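Local coordinates for protein V-type ATP synthase alpha chain (PDB 4O1S) that belongs to the intein family, carrying a Hedgehog/intein-type splicing domain that is inserted in a V-type ATPase subunit A, at residues F98-E102 with K103-E107. Sequence-based numbering, arbitrary orientation.
Sequences FVLTE and KGIEE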
ATOM      1  N   PHE A  98      -6.150  -2.031  -8.479  1.00 31.00           N
ATOM      2  CA  PHE A  98      -7.483  -2.096  -9.056  1.00 24.18           C
ATOM      3  C   PHE A  98      -7.467  -1.483 -10.440  1.00 26.10           C
ATOM      4  O   PHE A  98      -6.965  -0.363 -10.628  1.00 29.90           O
ATOM      5  CB  PHE A  98      -8.470  -1.344  -8.170  1.00 26.33           C
ATOM      6  CG  PHE A  98      -8.779  -2.052  -6.901  1.00 25.40           C
ATOM      7  CD1 PHE A  98      -9.633  -3.162  -6.906  1.00 30.07           C
ATOM      8  CD2 PHE A  98      -8.197  -1.640  -5.704  1.00 24.11           C
ATOM      9  CE1 PHE A  98      -9.917  -3.850  -5.734  1.00 30.91           C
ATOM     10  CE2 PHE A  98      -8.467  -2.310  -4.513  1.00 24.68           C
ATOM     11  CZ  PHE A  98      -9.325  -3.420  -4.523  1.00 31.66           C
ATOM     12  N   VAL A  99      -8.015  -2.206 -11.412  1.00 26.75           N
ATOM     13  CA  VAL A  99      -8.019  -1.729 -12.798  1.00 25.30           C
ATOM     14  C   VAL A  99      -9.409  -1.537 -13.355  1.00 26.59           C
ATOM     15  O   VAL A  99     -10.257  -2.421 -13.267  1.00 30.15           O
ATOM     16  CB  VAL A  99      -7.250  -2.691 -13.733  1.00 20.39           C
ATOM     17  CG1 VAL A  99      -7.240  -2.165 -15.158  1.00 19.15           C
ATOM     18  CG2 VAL A  99      -5.854  -2.798 -13.260  1.00 25.64           C
ATOM     19  N   LEU A 100      -9.623  -0.376 -13.953  1.00 28.40           N
ATOM     20  CA  LEU A 100     -10.858  -0.110 -14.662  1.00 32.06           C
ATOM     21  C   LEU A 100     -10.823  -0.741 -16.046  1.00 34.22           C
ATOM     22  O   LEU A 100     -10.095  -0.287 -16.907  1.00 33.03           O
ATOM     23  CB  LEU A 100     -11.052   1.395 -14.791  1.00 33.25           C
ATOM     24  CG  LEU A 100     -12.241   1.825 -15.645  1.00 35.52           C
ATOM     25  CD1 LEU A 100     -13.558   1.281 -15.084  1.00 33.07           C
ATOM     26  CD2 LEU A 100     -12.260   3.339 -15.728  1.00 29.53           C
ATOM     27  N   THR A 101     -11.610  -1.793 -16.252  1.00 39.97           N
ATOM     28  CA  THR A 101     -11.734  -2.422 -17.571  1.00 36.83           C
ATOM     29  C   THR A 101     -13.106  -2.110 -18.186  1.00 43.27           C
ATOM     30  O   THR A 101     -14.008  -1.609 -17.503  1.00 44.49           O
ATOM     31  CB  THR A 101     -11.583  -3.955 -17.464  1.00 39.04           C
ATOM     32  OG1 THR A 101     -12.768  -4.531 -16.899  1.00 42.14           O
ATOM     33  CG2 THR A 101     -10.447  -4.307 -16.551  1.00 41.84           C
ATOM     34  N   GLU A 102     -13.267  -2.432 -19.465  1.00 48.44           N
ATOM     35  CA  GLU A 102     -14.548  -2.322 -20.169  1.00 48.42           C
ATOM     36  C   GLU A 102     -15.690  -3.033 -19.449  1.00 49.76           C
ATOM     37  O   GLU A 102     -16.852  -2.686 -19.612  1.00 57.38           O
ATOM     38  CB  GLU A 102     -14.404  -2.930 -21.557  1.00 62.84           C
ATOM     39  CG  GLU A 102     -15.212  -2.257 -22.648  1.00 82.02           C
ATOM     40  CD  GLU A 102     -14.601  -2.466 -24.029  1.00 97.77           C
ATOM     41  OE1 GLU A 102     -13.574  -3.174 -24.125  1.00102.87           O
ATOM     42  OE2 GLU A 102     -15.141  -1.921 -25.016  1.00103.15           O
ATOM     43  N   LYS A 103     -15.353  -4.042 -18.659  1.00 52.99           N
ATOM     44  CA  LYS A 103     -16.351  -4.837 -17.950  1.00 51.59           C
ATOM     45  C   LYS A 103     -16.393  -4.439 -16.477  1.00 42.77           C
ATOM     46  O   LYS A 103     -16.915  -5.169 -15.630  1.00 40.30           O
ATOM     47  CB  LYS A 103     -16.040  -6.338 -18.101  1.00 56.17           C
ATOM     48  CG  LYS A 103     -16.898  -7.073 -19.138  1.00 71.94           C
ATOM     49  CD  LYS A 103     -16.916  -6.371 -20.511  1.00 84.44           C
ATOM     50  CE  LYS A 103     -18.122  -6.806 -21.379  1.00 90.66           C
ATOM     51  NZ  LYS A 103     -18.322  -5.979 -22.620  1.00 87.75           N
ATOM     52  N   GLY A 104     -15.827  -3.279 -16.172  1.00 38.98           N
ATOM     53  CA  GLY A 104     -15.721  -2.846 -14.794  1.00 38.94           C
ATOM     54  C   GLY A 104     -14.341  -2.964 -14.158  1.00 41.23           C
ATOM     55  O   GLY A 104     -13.299  -3.000 -14.828  1.00 39.51           O
ATOM     56  N   ILE A 105     -14.346  -3.049 -12.836  1.00 35.34           N
ATOM     57  CA  ILE A 105     -13.130  -2.895 -12.069  1.00 31.22           C
ATOM     58  C   ILE A 105     -12.626  -4.204 -11.504  1.00 34.36           C
ATOM     59  O   ILE A 105     -13.322  -4.854 -10.724  1.00 43.58           O
ATOM     60  CB  ILE A 105     -13.357  -1.890 -10.933  1.00 30.27           C
ATOM     61  CG1 ILE A 105     -13.413  -0.485 -11.510  1.00 33.21           C
ATOM     62  CG2 ILE A 105     -12.273  -1.978  -9.858  1.00 28.16           C
ATOM     63  CD1 ILE A 105     -13.696   0.547 -10.458  1.00 35.11           C
ATOM     64  N   GLU A 106     -11.409  -4.601 -11.868  1.00 33.82           N
ATOM     65  CA  GLU A 106     -10.895  -5.838 -11.288  1.00 40.57           C
ATOM     66  C   GLU A 106      -9.570  -5.704 -10.603  1.00 35.28           C
ATOM     67  O   GLU A 106      -8.815  -4.773 -10.892  1.00 34.41           O
ATOM     68  CB  GLU A 106     -10.847  -6.952 -12.310  1.00 49.83           C
ATOM     69  CG  GLU A 106     -10.357  -6.526 -13.644  1.00 59.50           C
ATOM     70  CD  GLU A 106     -10.732  -7.534 -14.700  1.00 75.99           C
ATOM     71  OE1 GLU A 106      -9.803  -8.057 -15.369  1.00 75.46           O
ATOM     72  OE2 GLU A 106     -11.959  -7.796 -14.853  1.00 83.19           O
ATOM     73  N   GLU A 107      -9.331  -6.615  -9.654  1.00 35.31           N
ATOM     74  CA  GLU A 107      -8.069  -6.678  -8.926  1.00 32.70           C
ATOM     75  C   GLU A 107      -7.035  -7.314  -9.851  1.00 36.92           C
ATOM     76  O   GLU A 107      -7.317  -8.298 -10.535  1.00 36.20           O
ATOM     77  CB  GLU A 107      -8.212  -7.525  -7.669  1.00 32.06           C
ATOM     78  CG  GLU A 107      -9.320  -7.092  -6.730  1.00 50.38           C
ATOM     79  CD  GLU A 107      -9.428  -7.991  -5.488  1.00 67.11           C
ATOM     80  OE1 GLU A 107      -8.599  -8.932  -5.333  1.00 65.92           O
ATOM     81  OE2 GLU A 107     -10.355  -7.756  -4.671  1.00 72.80           O
TER
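Thr101 and Gly104 form the most densely bonded end of this contact, where Gly104 O takes two hydrogen bonds from one residue. Thr101 N donates to it at 2.5 Å, while Thr101 OG1 reaches it at 2.6 Å from the opposite face of the carbonyl plane. The hydroxyl can do this because chi1 of 74° sets OG1 between the backbone N and the carbonyl carbon, and there it also accepts a longer bond from Lys103 N (3.2 Å). Gly104 N returns a bond to Thr101 O. Glu102 and Lys103 form the corner of a type I turn, and the positive phi of Gly104 (104°) suits a residue without a side chain.

The result is a beta hairpin with a two-residue loop in the intein splicing domain: strand 104-109 is one edge strand of its antiparallel sheet, and strand 96-101 lies between it and strand 165-168. Further from the turn, Val99 and Glu106 exchange both backbone bonds.

On the face carrying Phe98, Leu100, Ile105 and Glu107 the packing is largely open, with Phe98 alone partly sheltered. Glu107 CG lies 3.4 Å from Phe98 CE1, with the carboxylate plane almost perpendicular to the ring, and Ile105 CG2 approaches Phe98 CD1. Leu100 CD1 meets Ile105 CG1 at 4.0 Å, and Phe131 of strand 129-141 touches both residues. The other face holds the buried Val99, which packs on Leu113, and the exposed Glu106, which crosses Thr101 CG2 with its CG (3.7 Å). Glu102 and Lys103 are exposed at the turn, the former poorly ordered, and both touch a crystal neighbour.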